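PDB 4HRV: putative lipoprotein GNA1162 from Neisseria meningitidis, which is of unknown function but, as a lipoprotein whose family is related to the N-terminal domain of TolB, probably works in the cell envelope. Local coordinates for residues L17-L22 and D85-I90; A110-V115 and E122-S127; D69-R74 and Y89-E94. The protein carries 3 engineered substitutions. All blocks are in the same frame, centred on the assembly; numbering follows the deposited sequence.

Contact 1: L17-L22 and D85-I90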
loop_
_atom_site.group_PDB
_atom_site.type_symbol
_atom_site.label_atom_id
_atom_site.label_comp_id
_atom_site.label_asym_id
_atom_site.label_seq_id
_atom_site.Cartn_x
_atom_site.Cartn_y
_atom_site.Cartn_z
ATOM N N LEU B 17 -3.316 12.405 -17.421
ATOM C CA LEU B 17 -2.099 13.174 -17.205
ATOM C C LEU B 17 -1.719 13.128 -15.724
ATOM O O LEU B 17 -2.470 13.583 -14.856
ATOM C CB LEU B 17 -2.307 14.635 -17.640
ATOM C CG LEU B 17 -1.124 15.585 -17.439
ATOM C CD1 LEU B 17 0.043 15.153 -18.304
ATOM C CD2 LEU B 17 -1.505 17.046 -17.747
ATOM N N VAL B 18 -0.560 12.553 -15.431
ATOM C CA VAL B 18 -0.014 12.641 -14.089
ATOM C C VAL B 18 0.995 13.769 -14.041
ATOM O O VAL B 18 2.020 13.742 -14.730
ATOM C CB VAL B 18 0.629 11.320 -13.626
ATOM C CG1 VAL B 18 0.932 11.398 -12.132
ATOM C CG2 VAL B 18 -0.316 10.150 -13.937
ATOM N N VAL B 19 0.688 14.787 -13.245
ATOM C CA VAL B 19 1.593 15.915 -13.120
ATOM C C VAL B 19 2.606 15.609 -12.020
ATOM O O VAL B 19 2.351 14.770 -11.160
ATOM C CB VAL B 19 0.860 17.236 -12.807
ATOM C CG1 VAL B 19 -0.056 17.646 -13.980
ATOM C CG2 VAL B 19 0.105 17.127 -11.512
ATOM N N PRO B 20 3.771 16.267 -12.067
ATOM C CA PRO B 20 4.778 16.095 -11.017
ATOM C C PRO B 20 4.141 16.245 -9.648
ATOM O O PRO B 20 3.461 17.238 -9.391
ATOM C CB PRO B 20 5.751 17.242 -11.280
ATOM C CG PRO B 20 5.680 17.451 -12.746
ATOM C CD PRO B 20 4.246 17.139 -13.153
ATOM N N PRO B 21 4.343 15.256 -8.767
ATOM C CA PRO B 21 3.692 15.329 -7.460
ATOM C C PRO B 21 4.214 16.466 -6.594
ATOM O O PRO B 21 5.383 16.833 -6.683
ATOM C CB PRO B 21 4.018 13.961 -6.832
ATOM C CG PRO B 21 4.217 13.051 -8.022
ATOM C CD PRO B 21 4.944 13.933 -9.013
ATOM N N LEU B 22 3.331 17.028 -5.778
ATOM C CA LEU B 22 3.693 18.065 -4.829
ATOM C C LEU B 22 4.379 17.420 -3.640
ATOM O O LEU B 22 3.954 16.365 -3.156
ATOM C CB LEU B 22 2.443 18.773 -4.321
ATOM C CG LEU B 22 2.098 20.178 -4.785
ATOM C CD1 LEU B 22 1.052 20.739 -3.832
ATOM C CD2 LEU B 22 3.349 21.068 -4.844
ATOM N N ASP B 85 -7.993 13.457 -20.897
ATOM C CA ASP B 85 -9.327 13.460 -20.296
ATOM C C ASP B 85 -9.297 13.848 -18.813
ATOM O O ASP B 85 -10.204 14.510 -18.318
ATOM C CB ASP B 85 -9.985 12.085 -20.417
ATOM C CG ASP B 85 -10.153 11.631 -21.857
ATOM O OD1 ASP B 85 -10.559 12.445 -22.709
ATOM O OD2 ASP B 85 -9.888 10.440 -22.126
ATOM N N ALA B 86 -8.267 13.419 -18.094
ATOM C CA ALA B 86 -8.229 13.683 -16.662
ATOM C C ALA B 86 -6.828 13.992 -16.185
ATOM O O ALA B 86 -5.848 13.689 -16.865
ATOM C CB ALA B 86 -8.816 12.503 -15.893
ATOM N N VAL B 87 -6.733 14.605 -15.010
ATOM C CA VAL B 87 -5.441 14.925 -14.431
ATOM C C VAL B 87 -5.362 14.286 -13.076
ATOM O O VAL B 87 -6.303 14.361 -12.280
ATOM C CB VAL B 87 -5.242 16.453 -14.255
ATOM C CG1 VAL B 87 -3.819 16.762 -13.801
ATOM C CG2 VAL B 87 -5.565 17.175 -15.551
ATOM N N LEU B 88 -4.228 13.651 -12.813
ATOM C CA LEU B 88 -3.992 13.030 -11.523
ATOM C C LEU B 88 -3.027 13.866 -10.707
ATOM O O LEU B 88 -1.899 14.125 -11.131
ATOM C CB LEU B 88 -3.464 11.603 -11.718
ATOM C CG LEU B 88 -3.128 10.832 -10.436
ATOM C CD1 LEU B 88 -4.397 10.508 -9.650
ATOM C CD2 LEU B 88 -2.371 9.562 -10.793
ATOM N N TYR B 89 -3.497 14.328 -9.553
ATOM C CA TYR B 89 -2.677 15.131 -8.654
ATOM C C TYR B 89 -2.265 14.301 -7.435
ATOM O O TYR B 89 -3.119 13.811 -6.690
ATOM C CB TYR B 89 -3.446 16.353 -8.158
ATOM C CG TYR B 89 -3.848 17.325 -9.250
ATOM C CD1 TYR B 89 -5.155 17.376 -9.722
ATOM C CD2 TYR B 89 -2.912 18.206 -9.808
ATOM C CE1 TYR B 89 -5.522 18.287 -10.731
ATOM C CE2 TYR B 89 -3.276 19.103 -10.817
ATOM C CZ TYR B 89 -4.576 19.144 -11.259
ATOM O OH TYR B 89 -4.930 20.023 -12.264
ATOM N N ILE B 90 -0.966 14.176 -7.217
ATOM C CA ILE B 90 -0.470 13.467 -6.032
ATOM C C ILE B 90 0.277 14.430 -5.127
ATOM O O ILE B 90 1.052 15.249 -5.603
ATOM C CB ILE B 90 0.480 12.351 -6.435
ATOM C CG1 ILE B 90 -0.245 11.360 -7.359
ATOM C CG2 ILE B 90 1.055 11.655 -5.193
ATOM C CD1 ILE B 90 0.687 10.404 -8.050
HETATM O O HOH W 1 0.505 14.109 -9.478
#

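Contact 2: A110-V115 and E122-S127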
loop_
_atom_site.group_PDB
_atom_site.type_symbol
_atom_site.label_atom_id
_atom_site.label_comp_id
_atom_site.label_asym_id
_atom_site.label_seq_id
_atom_site.Cartn_x
_atom_site.Cartn_y
_atom_site.Cartn_z
ATOM N N ALA B 110 0.751 9.805 1.387
ATOM C CA ALA B 110 0.437 10.586 0.203
ATOM C C ALA B 110 -1.067 10.571 -0.005
ATOM O O ALA B 110 -1.767 9.670 0.459
ATOM C CB ALA B 110 1.150 10.029 -1.016
ATOM N N LYS B 111 -1.560 11.585 -0.693
ATOM C CA LYS B 111 -2.961 11.677 -0.999
ATOM C C LYS B 111 -3.055 12.049 -2.472
ATOM O O LYS B 111 -2.117 12.601 -3.039
ATOM C CB LYS B 111 -3.629 12.719 -0.108
ATOM C CG LYS B 111 -3.067 14.126 -0.254
ATOM C CD LYS B 111 -3.680 15.054 0.786
ATOM C CE LYS B 111 -3.127 16.465 0.678
ATOM N NZ LYS B 111 -3.697 17.359 1.725
ATOM N N ALA B 112 -4.157 11.692 -3.111
ATOM C CA ALA B 112 -4.280 11.952 -4.535
ATOM C C ALA B 112 -5.721 12.193 -4.913
ATOM O O ALA B 112 -6.635 11.772 -4.206
ATOM C CB ALA B 112 -3.704 10.807 -5.345
ATOM N N ARG B 113 -5.920 12.911 -6.015
ATOM C CA ARG B 113 -7.244 13.083 -6.561
ATOM C C ARG B 113 -7.175 13.076 -8.080
ATOM O O ARG B 113 -6.227 13.594 -8.668
ATOM C CB ARG B 113 -7.869 14.381 -6.050
ATOM C CG ARG B 113 -7.208 15.644 -6.562
ATOM C CD ARG B 113 -7.783 16.880 -5.878
ATOM N NE ARG B 113 -7.469 18.096 -6.628
ATOM C CZ ARG B 113 -6.288 18.705 -6.578
ATOM N NH1 ARG B 113 -5.324 18.206 -5.815
ATOM N NH2 ARG B 113 -6.071 19.799 -7.288
ATOM N N LEU B 114 -8.180 12.474 -8.709
ATOM C CA LEU B 114 -8.273 12.450 -10.164
ATOM C C LEU B 114 -9.363 13.424 -10.597
ATOM O O LEU B 114 -10.492 13.330 -10.142
ATOM C CB LEU B 114 -8.646 11.056 -10.658
ATOM C CG LEU B 114 -8.605 10.916 -12.181
ATOM C CD1 LEU B 114 -7.159 10.960 -12.640
ATOM C CD2 LEU B 114 -9.279 9.633 -12.663
ATOM N N VAL B 115 -9.032 14.365 -11.462
ATOM C CA VAL B 115 -10.042 15.323 -11.895
ATOM C C VAL B 115 -10.254 15.349 -13.401
ATOM O O VAL B 115 -9.321 15.224 -14.187
ATOM C CB VAL B 115 -9.768 16.760 -11.387
ATOM C CG1 VAL B 115 -9.347 16.739 -9.951
ATOM C CG2 VAL B 115 -8.736 17.463 -12.252
ATOM N N GLU B 122 -14.054 16.440 -9.716
ATOM C CA GLU B 122 -13.299 15.367 -9.097
ATOM C C GLU B 122 -13.938 14.012 -9.418
ATOM O O GLU B 122 -15.134 13.818 -9.227
ATOM C CB GLU B 122 -13.216 15.583 -7.589
ATOM C CG GLU B 122 -12.277 14.609 -6.884
ATOM C CD GLU B 122 -12.103 14.922 -5.410
ATOM O OE1 GLU B 122 -12.774 14.272 -4.581
ATOM O OE2 GLU B 122 -11.287 15.809 -5.079
ATOM N N LEU B 123 -13.130 13.080 -9.908
ATOM C CA LEU B 123 -13.622 11.769 -10.310
ATOM C C LEU B 123 -13.286 10.688 -9.284
ATOM O O LEU B 123 -13.978 9.662 -9.190
ATOM C CB LEU B 123 -13.032 11.391 -11.664
ATOM C CG LEU B 123 -13.285 12.424 -12.765
ATOM C CD1 LEU B 123 -12.398 12.150 -13.960
ATOM C CD2 LEU B 123 -14.751 12.448 -13.152
ATOM N N TRP B 124 -12.222 10.919 -8.517
ATOM C CA TRP B 124 -11.751 9.938 -7.545
ATOM C C TRP B 124 -10.808 10.611 -6.564
ATOM O O TRP B 124 -10.136 11.573 -6.919
ATOM C CB TRP B 124 -11.001 8.818 -8.263
ATOM C CG TRP B 124 -10.298 7.866 -7.337
ATOM C CD1 TRP B 124 -10.837 6.765 -6.745
ATOM C CD2 TRP B 124 -8.934 7.931 -6.901
ATOM N NE1 TRP B 124 -9.896 6.134 -5.966
ATOM C CE2 TRP B 124 -8.716 6.825 -6.046
ATOM C CE3 TRP B 124 -7.871 8.802 -7.163
ATOM C CZ2 TRP B 124 -7.484 6.575 -5.437
ATOM C CZ3 TRP B 124 -6.641 8.555 -6.553
ATOM C CH2 TRP B 124 -6.460 7.446 -5.703
ATOM N N SER B 125 -10.762 10.114 -5.331
ATOM C CA SER B 125 -9.729 10.540 -4.386
ATOM C C SER B 125 -9.404 9.465 -3.345
ATOM O O SER B 125 -10.271 8.701 -2.927
ATOM C CB SER B 125 -10.083 11.864 -3.704
ATOM O OG SER B 125 -11.105 11.700 -2.746
ATOM N N GLY B 126 -8.141 9.425 -2.939
ATOM C CA GLY B 126 -7.680 8.459 -1.962
ATOM C C GLY B 126 -6.427 8.943 -1.271
ATOM O O GLY B 126 -5.842 9.970 -1.656
ATOM N N SER B 127 -6.015 8.210 -0.241
ATOM C CA SER B 127 -4.772 8.498 0.447
ATOM C C SER B 127 -4.224 7.232 1.080
ATOM O O SER B 127 -4.953 6.257 1.291
ATOM C CB SER B 127 -4.951 9.606 1.491
ATOM O OG SER B 127 -5.997 9.310 2.394
#

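Contact 3: D69-R74 and Y89-E94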
loop_
_atom_site.group_PDB
_atom_site.type_symbol
_atom_site.label_atom_id
_atom_site.label_comp_id
_atom_site.label_asym_id
_atom_site.label_seq_id
_atom_site.Cartn_x
_atom_site.Cartn_y
_atom_site.Cartn_z
ATOM N N ASP B 69 3.752 25.252 -9.018
ATOM C CA ASP B 69 3.243 26.029 -10.139
ATOM C C ASP B 69 2.281 25.139 -10.933
ATOM O O ASP B 69 1.182 25.557 -11.305
ATOM C CB ASP B 69 4.375 26.498 -11.058
ATOM C CG ASP B 69 5.181 27.647 -10.470
ATOM O OD1 ASP B 69 4.608 28.465 -9.718
ATOM O OD2 ASP B 69 6.393 27.721 -10.765
ATOM N N ILE B 70 2.702 23.905 -11.185
ATOM C CA ILE B 70 1.932 23.017 -12.065
ATOM C C ILE B 70 0.561 22.667 -11.484
ATOM O O ILE B 70 -0.459 22.766 -12.176
ATOM C CB ILE B 70 2.744 21.778 -12.473
ATOM C CG1 ILE B 70 3.929 22.219 -13.343
ATOM C CG2 ILE B 70 1.868 20.773 -13.229
ATOM C CD1 ILE B 70 5.012 21.188 -13.513
ATOM N N HIS B 71 0.536 22.307 -10.206
ATOM C CA HIS B 71 -0.705 21.973 -9.519
ATOM C C HIS B 71 -1.667 23.147 -9.430
ATOM O O HIS B 71 -2.837 22.967 -9.086
ATOM C CB HIS B 71 -0.417 21.466 -8.112
ATOM C CG HIS B 71 0.107 20.070 -8.068
ATOM N ND1 HIS B 71 -0.494 19.079 -7.323
ATOM C CD2 HIS B 71 1.177 19.495 -8.667
ATOM C CE1 HIS B 71 0.187 17.954 -7.454
ATOM N NE2 HIS B 71 1.203 18.177 -8.270
ATOM N N ALA B 72 -1.159 24.344 -9.717
ATOM C CA ALA B 72 -1.959 25.564 -9.683
ATOM C C ALA B 72 -2.617 25.891 -11.028
ATOM O O ALA B 72 -3.563 26.682 -11.090
ATOM C CB ALA B 72 -1.093 26.735 -9.223
ATOM N N VAL B 73 -2.101 25.311 -12.105
ATOM C CA VAL B 73 -2.630 25.567 -13.436
ATOM C C VAL B 73 -4.049 25.033 -13.529
ATOM O O VAL B 73 -4.327 23.949 -13.035
ATOM C CB VAL B 73 -1.788 24.848 -14.503
ATOM C CG1 VAL B 73 -2.442 24.963 -15.882
ATOM C CG2 VAL B 73 -0.377 25.416 -14.529
ATOM N N ARG B 74 -4.955 25.778 -14.155
ATOM C CA ARG B 74 -6.306 25.248 -14.342
ATOM C C ARG B 74 -6.274 23.996 -15.217
ATOM O O ARG B 74 -5.577 23.951 -16.231
ATOM C CB ARG B 74 -7.250 26.313 -14.929
ATOM C CG ARG B 74 -7.624 27.387 -13.915
ATOM C CD ARG B 74 -8.915 28.101 -14.269
ATOM N NE ARG B 74 -8.886 28.662 -15.616
ATOM C CZ ARG B 74 -9.561 28.156 -16.642
ATOM N NH1 ARG B 74 -10.322 27.085 -16.465
ATOM N NH2 ARG B 74 -9.488 28.723 -17.842
ATOM N N TYR B 89 -3.497 14.328 -9.553
ATOM C CA TYR B 89 -2.677 15.131 -8.654
ATOM C C TYR B 89 -2.265 14.301 -7.435
ATOM O O TYR B 89 -3.119 13.811 -6.690
ATOM C CB TYR B 89 -3.446 16.353 -8.158
ATOM C CG TYR B 89 -3.848 17.325 -9.250
ATOM C CD1 TYR B 89 -5.155 17.376 -9.722
ATOM C CD2 TYR B 89 -2.912 18.206 -9.808
ATOM C CE1 TYR B 89 -5.522 18.287 -10.731
ATOM C CE2 TYR B 89 -3.276 19.103 -10.817
ATOM C CZ TYR B 89 -4.576 19.144 -11.259
ATOM O OH TYR B 89 -4.930 20.023 -12.264
ATOM N N ILE B 90 -0.966 14.176 -7.217
ATOM C CA ILE B 90 -0.470 13.467 -6.032
ATOM C C ILE B 90 0.277 14.430 -5.127
ATOM O O ILE B 90 1.052 15.249 -5.603
ATOM C CB ILE B 90 0.480 12.351 -6.435
ATOM C CG1 ILE B 90 -0.245 11.360 -7.359
ATOM C CG2 ILE B 90 1.055 11.655 -5.193
ATOM C CD1 ILE B 90 0.687 10.404 -8.050
ATOM N N THR B 91 0.035 14.323 -3.825
ATOM C CA THR B 91 0.762 15.085 -2.821
ATOM C C THR B 91 1.336 14.155 -1.739
ATOM O O THR B 91 0.609 13.371 -1.130
ATOM C CB THR B 91 -0.148 16.137 -2.158
ATOM O OG1 THR B 91 -0.626 17.037 -3.155
ATOM C CG2 THR B 91 0.605 16.927 -1.088
ATOM N N VAL B 92 2.646 14.234 -1.539
ATOM C CA VAL B 92 3.297 13.540 -0.434
ATOM C C VAL B 92 3.234 14.436 0.799
ATOM O O VAL B 92 3.786 15.544 0.800
ATOM C CB VAL B 92 4.765 13.216 -0.755
ATOM C CG1 VAL B 92 5.492 12.683 0.508
ATOM C CG2 VAL B 92 4.843 12.208 -1.885
ATOM N N THR B 93 2.548 13.964 1.835
ATOM C CA THR B 93 2.318 14.760 3.034
ATOM C C THR B 93 3.262 14.365 4.162
ATOM O O THR B 93 3.494 15.137 5.095
ATOM C CB THR B 93 0.865 14.618 3.512
ATOM O OG1 THR B 93 0.593 13.242 3.828
ATOM C CG2 THR B 93 -0.082 15.076 2.425
ATOM N N GLU B 94 3.808 13.157 4.078
ATOM C CA GLU B 94 4.806 12.730 5.046
ATOM C C GLU B 94 5.914 11.895 4.401
ATOM O O GLU B 94 5.666 11.088 3.517
ATOM C CB GLU B 94 4.143 11.957 6.190
ATOM C CG GLU B 94 5.056 11.731 7.366
ATOM C CD GLU B 94 4.304 11.335 8.622
ATOM O OE1 GLU B 94 4.765 11.694 9.730
ATOM O OE2 GLU B 94 3.252 10.668 8.496
HETATM O O HOH W 2 -3.033 21.798 -12.581
#

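Contact 1: L17-L22 and D85-I90
Val18 CG1 stands anti to its own backbone N (chi1 -169°), which leaves CG2 anti to the carbonyl carbon, beside that N; Leu88 CG is also anti to its N (178°), and chi2 of 68° sets CD2. The two side chains lie side by side, pointing the same way, on neighbouring parallel strands of a mixed sheet. Val18 CG2 touches Leu88 CD2 at 3.8 Å. Both residues are buried, Leu88 between the sheet and Met144 of the second subunit, so branched apolar chains fit.

Leu17 anchors the pairing: its N donates to Ala86 O at 2.9 Å, and its O receives Leu88 N at 2.7 Å in a nearly straight bond. The ladder then opens. Val19 N reaches Leu88 O only weakly, at 3.4 Å, and the next residue, Pro20, has no N-H to offer. Water 1 bridges the gap, donating to Val19 O and Leu88 O and accepting from Ile90 N. Direct pairing resumes where Leu22 N donates to Ile90 O at 2.9 Å; just before it, Pro21 CB lies flank to flank with Ile90 CB at 3.9 Å.

The opposite face, with Leu17 and Val87, is roofed by helices 67-72 and 75-82. Here Val19 CG2 comes obliquely to Tyr89 CD2 at 3.6 Å, while Val19 CG1 meets Val87 CG1 at 3.9 Å. That same Val87 CG1 also lies over one face of the Tyr89 ring, displaced toward its rim.

Contact 2: A110-V115 and E122-S127
Trp124 lays the six-membered part of its indole beside Ala112, with CZ3 at 3.9 Å from Ala112 CB. The small methyl suits this place because the broad ring takes up the space beside it. Nearer its root, Trp124 CB meets Leu114 CB at 4.0 Å. Gly126 N lies over one face of the indole, toward the rim, and glycine fits here because a beta carbon would run into Trp124 CZ2. At the polar end of the ring, NE1 is hydrogen-bonded to Glu132 of the second subunit.

The two strands form an antiparallel hairpin interrupted by a classic beta bulge. Ala112 and Gly126 make a regular hydrogen-bonded pair, Ala112 N reaching Gly126 O at 2.8 Å. Leu114 N likewise donates to Trp124 O at 2.8 Å, but Leu114 O faces two residues: it takes a nearly straight bond from Leu123 N at 2.7 Å (170° at the hydrogen) and a weak one from Trp124 N at 3.4 Å. The extra residue, Leu123, turns its side chain toward the partner strand, its CB packing on Leu114 O.

On the other face Arg113 and Glu122 cross at about a right angle. Glu122 CG is anti to the backbone N (chi1 -172°) and the chain runs on extended, OE2 ending beside Arg113 CB and CD. That oxygen rests 3.8 Å from Arg113 CD but 4.7 Å from Arg113 NE, so the charges probably attract without direct contact.

Strand 86-99 flanks this hairpin, bonding through Val87, Tyr89 and Thr91 to Val115, Arg113 and Lys111. Gly126 and Ser127 continue the sheet antiparallel into the second subunit, whose Leu141 and Val149, on its helix 139-154, pack on Leu114 and Ala110.

Contact 3: D69-R74 and Y89-E94
Tyr89 rises from its strand toward His71, joining helix 67-72 to the sheet it covers in this layered alpha/beta fold. The tyrosine side chain slides past the imidazole in the opposite direction. Starting at the root, Tyr89 CB lies 4.0 Å from His71 CE1. Next, Tyr89 CD2 sits over one face of the imidazole, toward the rim, and is 3.6 Å from His71 ND1. The ring planes make an oblique 54°, with centroids 5.2 Å apart. Farther out, Tyr89 CE2 comes to 4.1 Å from His71 CA.

At the tip, Tyr89 OH donates to water 2 at 2.6 Å, and the water, lying in the ring plane at its edge, donates in turn to Ile70 O and Val73 O. Tyrosine suits this place: its ring packs between strand and helix, against Pro75 and Leu78 of helix 75-82, while its hydroxyl reaches both carbonyls through one water.

Histidine, flat with a polar edge, lets one face take the tyrosine while its rim meets backbone. With chi1 at -76°, His71 CG stands anti to the carbonyl carbon, and from there the imidazole comes nearer the strand than the start of the side chain does. His71 CE1 lies 3.4 Å from Ile90 O, near the imidazole plane, and His71 NE2 donates its hydrogen to Pro20 O.

How the contacts relate
From the N terminus, strand 15-23 enters first, and contact 1 closes the long, largely helical loop that brings it beside strand 86-99. Contact 3 opens within that loop, at helix 67-72, and ends on the same strand, sharing Tyr89 and Ile90 with contact 1. The two therefore converge, one holding the strands together and the other seating the helix on them. Contact 2 comes later and in series, closing the short turn between strands 104-116 and 122-133. Strand 86-99, shared by contacts 1 and 3, is also the sheet neighbour of 104-116 in contact 2, so the sheet runs from contact 1 through contact 2 toward the second subunit.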